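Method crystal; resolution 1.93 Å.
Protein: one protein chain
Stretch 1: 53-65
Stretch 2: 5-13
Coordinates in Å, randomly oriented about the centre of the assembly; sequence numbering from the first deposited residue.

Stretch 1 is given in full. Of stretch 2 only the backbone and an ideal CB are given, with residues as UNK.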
# COMPACT_ATOMS: atom_id res chain seq x y z
N GLY A 53 -5.62 -5.70 -1.06
CA GLY A 53 -4.22 -5.94 -1.38
C GLY A 53 -4.06 -7.09 -2.36
O GLY A 53 -4.81 -8.06 -2.27
N ILE A 54 -3.14 -6.98 -3.33
CA ILE A 54 -2.88 -8.06 -4.30
C ILE A 54 -1.37 -8.26 -4.42
O ILE A 54 -0.66 -7.35 -4.87
CB ILE A 54 -3.53 -7.85 -5.69
CG1 ILE A 54 -5.08 -7.84 -5.60
CG2 ILE A 54 -3.08 -8.98 -6.66
CD1 ILE A 54 -5.83 -7.65 -6.95
N SER A 55 -0.90 -9.48 -4.07
CA SER A 55 0.51 -9.84 -4.14
C SER A 55 1.15 -9.51 -5.49
O SER A 55 0.54 -9.74 -6.52
CB SER A 55 0.69 -11.32 -3.86
OG SER A 55 0.34 -11.60 -2.51
N GLY A 56 2.38 -8.97 -5.43
CA GLY A 56 3.21 -8.65 -6.58
C GLY A 56 2.86 -7.42 -7.40
O GLY A 56 3.60 -7.09 -8.34
N GLN A 57 1.76 -6.73 -7.07
CA GLN A 57 1.32 -5.58 -7.85
C GLN A 57 2.19 -4.34 -7.66
O GLN A 57 2.71 -4.10 -6.57
CB GLN A 57 -0.14 -5.23 -7.54
CG GLN A 57 -1.11 -6.23 -8.14
CD GLN A 57 -2.41 -5.61 -8.60
OE1 GLN A 57 -2.85 -4.58 -8.09
NE2 GLN A 57 -3.04 -6.22 -9.60
N THR A 58 2.33 -3.56 -8.73
CA THR A 58 3.04 -2.29 -8.73
C THR A 58 1.98 -1.18 -8.73
O THR A 58 0.78 -1.47 -8.85
CB THR A 58 4.03 -2.17 -9.90
OG1 THR A 58 3.33 -1.84 -11.11
CG2 THR A 58 4.93 -3.39 -10.08
N THR A 59 2.43 0.08 -8.65
CA THR A 59 1.50 1.24 -8.66
C THR A 59 0.73 1.31 -10.00
O THR A 59 -0.36 1.88 -10.02
CB THR A 59 2.26 2.53 -8.39
OG1 THR A 59 3.25 2.72 -9.40
CG2 THR A 59 2.88 2.58 -6.98
N SER A 60 1.29 0.73 -11.11
CA SER A 60 0.64 0.75 -12.42
C SER A 60 -0.66 -0.09 -12.41
O SER A 60 -1.70 0.44 -12.80
CB SER A 60 1.59 0.27 -13.51
OG SER A 60 2.58 1.26 -13.76
N GLU A 61 -0.62 -1.35 -11.92
CA GLU A 61 -1.82 -2.20 -11.85
C GLU A 61 -2.82 -1.58 -10.90
O GLU A 61 -4.02 -1.59 -11.15
CB GLU A 61 -1.52 -3.64 -11.41
CG GLU A 61 -0.67 -4.42 -12.40
CD GLU A 61 0.81 -4.48 -12.06
OE1 GLU A 61 1.30 -3.59 -11.33
OE2 GLU A 61 1.47 -5.45 -12.50
N MSE A 62 -2.31 -1.01 -9.81
CA MSE A 62 -3.14 -0.40 -8.80
C MSE A 62 -3.90 0.81 -9.33
O MSE A 62 -5.10 0.93 -9.05
CB MSE A 62 -2.27 -0.02 -7.60
CG MSE A 62 -1.92 -1.21 -6.76
SE MSE A 62 -1.00 -0.57 -5.20
CE MSE A 62 0.47 -1.90 -5.26
N LEU A 63 -3.24 1.68 -10.13
CA LEU A 63 -3.91 2.84 -10.73
C LEU A 63 -5.05 2.38 -11.66
O LEU A 63 -6.13 2.98 -11.66
CB LEU A 63 -2.89 3.72 -11.49
CG LEU A 63 -3.46 4.92 -12.28
CD1 LEU A 63 -4.24 5.89 -11.37
CD2 LEU A 63 -2.36 5.68 -13.00
N VAL A 64 -4.84 1.29 -12.41
CA VAL A 64 -5.84 0.74 -13.33
C VAL A 64 -6.98 0.03 -12.53
O VAL A 64 -8.16 0.20 -12.85
CB VAL A 64 -5.18 -0.19 -14.38
CG1 VAL A 64 -6.21 -1.01 -15.15
CG2 VAL A 64 -4.33 0.64 -15.35
N ARG A 65 -6.64 -0.72 -11.48
CA ARG A 65 -7.58 -1.44 -10.60
C ARG A 65 -8.36 -0.50 -9.65
O ARG A 65 -9.40 -0.89 -9.11
CB ARG A 65 -6.75 -2.45 -9.78
CG ARG A 65 -7.57 -3.42 -8.98
CD ARG A 65 -6.76 -4.60 -8.52
NE ARG A 65 -5.61 -4.28 -7.66
CZ ARG A 65 -5.64 -4.19 -6.34
NH1 ARG A 65 -6.80 -4.24 -5.69
NH2 ARG A 65 -4.53 -4.02 -5.65
N UNK A 5 -5.31 -11.51 -17.19
CA UNK A 5 -5.88 -10.33 -16.54
C UNK A 5 -4.74 -9.54 -15.84
O UNK A 5 -4.44 -9.77 -14.67
CB UNK A 5 -6.96 -10.74 -15.54
N UNK A 6 -4.09 -8.64 -16.60
CA UNK A 6 -2.92 -7.87 -16.15
C UNK A 6 -3.16 -7.11 -14.83
O UNK A 6 -2.35 -7.22 -13.91
CB UNK A 6 -2.52 -6.88 -17.24
N UNK A 7 -4.26 -6.36 -14.72
CA UNK A 7 -4.57 -5.56 -13.53
C UNK A 7 -5.20 -6.40 -12.41
O UNK A 7 -5.38 -5.90 -11.30
CB UNK A 7 -5.51 -4.41 -13.91
N UNK A 8 -5.50 -7.67 -12.70
CA UNK A 8 -6.11 -8.66 -11.78
C UNK A 8 -7.46 -8.13 -11.23
O UNK A 8 -7.70 -8.14 -10.03
CB UNK A 8 -5.16 -8.97 -10.62
N UNK A 9 -8.34 -7.70 -12.15
CA UNK A 9 -9.70 -7.24 -11.83
C UNK A 9 -10.54 -8.42 -11.29
O UNK A 9 -11.46 -8.22 -10.49
CB UNK A 9 -10.36 -6.63 -13.07
N UNK A 10 -10.20 -9.63 -11.75
CA UNK A 10 -10.84 -10.88 -11.36
C UNK A 10 -10.63 -11.30 -9.92
O UNK A 10 -11.42 -12.08 -9.40
CB UNK A 10 -10.34 -12.00 -12.27
N UNK A 11 -9.57 -10.80 -9.26
CA UNK A 11 -9.28 -11.16 -7.87
C UNK A 11 -10.42 -10.73 -6.92
O UNK A 11 -10.85 -11.55 -6.09
CB UNK A 11 -7.96 -10.52 -7.43
N UNK A 12 -10.91 -9.48 -7.03
CA UNK A 12 -11.96 -9.01 -6.11
C UNK A 12 -13.29 -8.64 -6.78
O UNK A 12 -14.18 -8.15 -6.08
CB UNK A 12 -11.44 -7.79 -5.34
N UNK A 13 -13.44 -8.89 -8.09
CA UNK A 13 -14.68 -8.56 -8.82
C UNK A 13 -15.94 -9.12 -8.09
O UNK A 13 -16.90 -8.39 -7.89
CB UNK A 13 -14.61 -9.12 -10.24

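At position 5 the ideal CB has nothing of stretch 1 within 5.5 Å, and a type I turn spans 5 to 8. A side chain accepting bonds from following amides would suit: Asp, Asn, Ser or Thr. Asp-5 accepts through OD1 from N of residue 9 (3.1 Å) and through OD2 from N of residue 10 (2.8 Å).

Position 6 points sideways, so only a long side chain could reach the start of the helix, where Ser-60, Glu-61 and Val-64 offer mainly carbon. A large aromatic or a long aliphatic chain would serve. Trp-6, with chi1 at t, lays one face of its six-membered ring against Glu-61, whose CG lies 3.6 Å from the ring centroid, while Val-64 CG2 meets the ring edge, 3.7 Å from Trp-6 CZ3. Glu-61 OE1 accepts from Thr-58 N (2.8 Å) and Thr-58 OG1 (2.7 Å), while the CG methylene of Glu-61 lies against the ring.

At position 7 the backbone comes closest to the helix, CA to CA 4.7 Å from Glu-61, and the ideal CB already lies 3.7 Å from Val-64 CG1. A small residue, Ala, Ser or Gly, fits best. Ala-7 keeps that contact, and its carbonyl O accepts from Gln-57 NE2 at 2.9 Å.

Position 8 has positive phi (57°), which favours Gly, Asn or Asp, yet its CB points toward stretch 1, 3.6 Å from Gln-57 NE2. That amide donor calls for an acceptor: Asn, Asp, Gln or Glu. Gln-8 OE1 accepts from Gln-57 NE2 at 3.1 Å; two waters link its amide group to Ser-55 O. Gln-57 OE1 is turned to Arg-65, leaving NE2 to donate to both residues.

Position 9 points sideways, and a long apolar chain could reach the last helical turn of the stretch. Phe-9 does so, CZ 3.7 Å from Val-64 CG1.

Position 10 points away and tolerates many residues; it is Gly-10.

At position 11 CB points toward Ile-54, 3.6 Å from its CD1, so an aliphatic base is suitable. Arg-11 packs its CB there, and its guanidinium is bonded elsewhere in the structure.

Position 12 points toward stretch 1, but from a distance, with the Gly-53 carbonyl O beside the Ile-54 side chain. A long side chain with an apolar body and a neutral donor at its end would suit best, Tyr above all; Lys or Arg could reach the carbonyl O but would bring a positive charge near the Arg-65 guanidinium. Tyr-12 packs CE2 on Ile-54 CG1 (3.6 Å) and donates from OH to Gly-53 O at 2.7 Å.

Position 13 is out of reach; Ala-13 occupies it.

Stretch 2, residues 5-13: DWAQFGRYA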
# COMPACT_ATOMS: atom_id res chain seq x y z
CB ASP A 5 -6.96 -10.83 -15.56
CG ASP A 5 -7.69 -9.79 -14.74
OD1 ASP A 5 -7.48 -8.58 -14.99
OD2 ASP A 5 -8.45 -10.19 -13.83
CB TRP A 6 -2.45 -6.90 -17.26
CG TRP A 6 -1.34 -5.99 -16.84
CD1 TRP A 6 -0.00 -6.27 -16.80
CD2 TRP A 6 -1.49 -4.66 -16.35
NE1 TRP A 6 0.69 -5.19 -16.28
CE2 TRP A 6 -0.20 -4.19 -16.00
CE3 TRP A 6 -2.60 -3.82 -16.15
CZ2 TRP A 6 0.01 -2.90 -15.50
CZ3 TRP A 6 -2.39 -2.54 -15.65
CH2 TRP A 6 -1.10 -2.09 -15.32
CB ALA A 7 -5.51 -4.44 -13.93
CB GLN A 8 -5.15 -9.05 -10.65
CG GLN A 8 -3.99 -9.87 -11.19
CD GLN A 8 -2.87 -9.99 -10.20
OE1 GLN A 8 -2.01 -9.10 -10.07
NE2 GLN A 8 -2.79 -11.13 -9.54
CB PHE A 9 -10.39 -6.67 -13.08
CG PHE A 9 -10.00 -5.27 -13.50
CD1 PHE A 9 -10.49 -4.17 -12.82
CD2 PHE A 9 -9.22 -5.05 -14.63
CE1 PHE A 9 -10.20 -2.87 -13.26
CE2 PHE A 9 -8.92 -3.75 -15.06
CZ PHE A 9 -9.41 -2.67 -14.37
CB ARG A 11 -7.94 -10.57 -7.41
CG ARG A 11 -7.63 -10.71 -5.90
CD ARG A 11 -7.24 -12.13 -5.45
NE ARG A 11 -7.12 -12.20 -3.99
CZ ARG A 11 -6.01 -11.91 -3.32
NH1 ARG A 11 -4.90 -11.56 -3.97
NH2 ARG A 11 -5.99 -11.98 -2.00
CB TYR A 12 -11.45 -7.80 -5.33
CG TYR A 12 -10.33 -8.13 -4.37
CD1 TYR A 12 -10.56 -8.92 -3.25
CD2 TYR A 12 -9.06 -7.58 -4.54
CE1 TYR A 12 -9.55 -9.19 -2.33
CE2 TYR A 12 -8.05 -7.83 -3.62
CZ TYR A 12 -8.29 -8.65 -2.53
OH TYR A 12 -7.30 -8.89 -1.63
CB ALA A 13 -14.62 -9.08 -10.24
O HOH W 1 -1.06 -11.94 -7.43
O HOH W 2 0.60 -9.18 -9.27
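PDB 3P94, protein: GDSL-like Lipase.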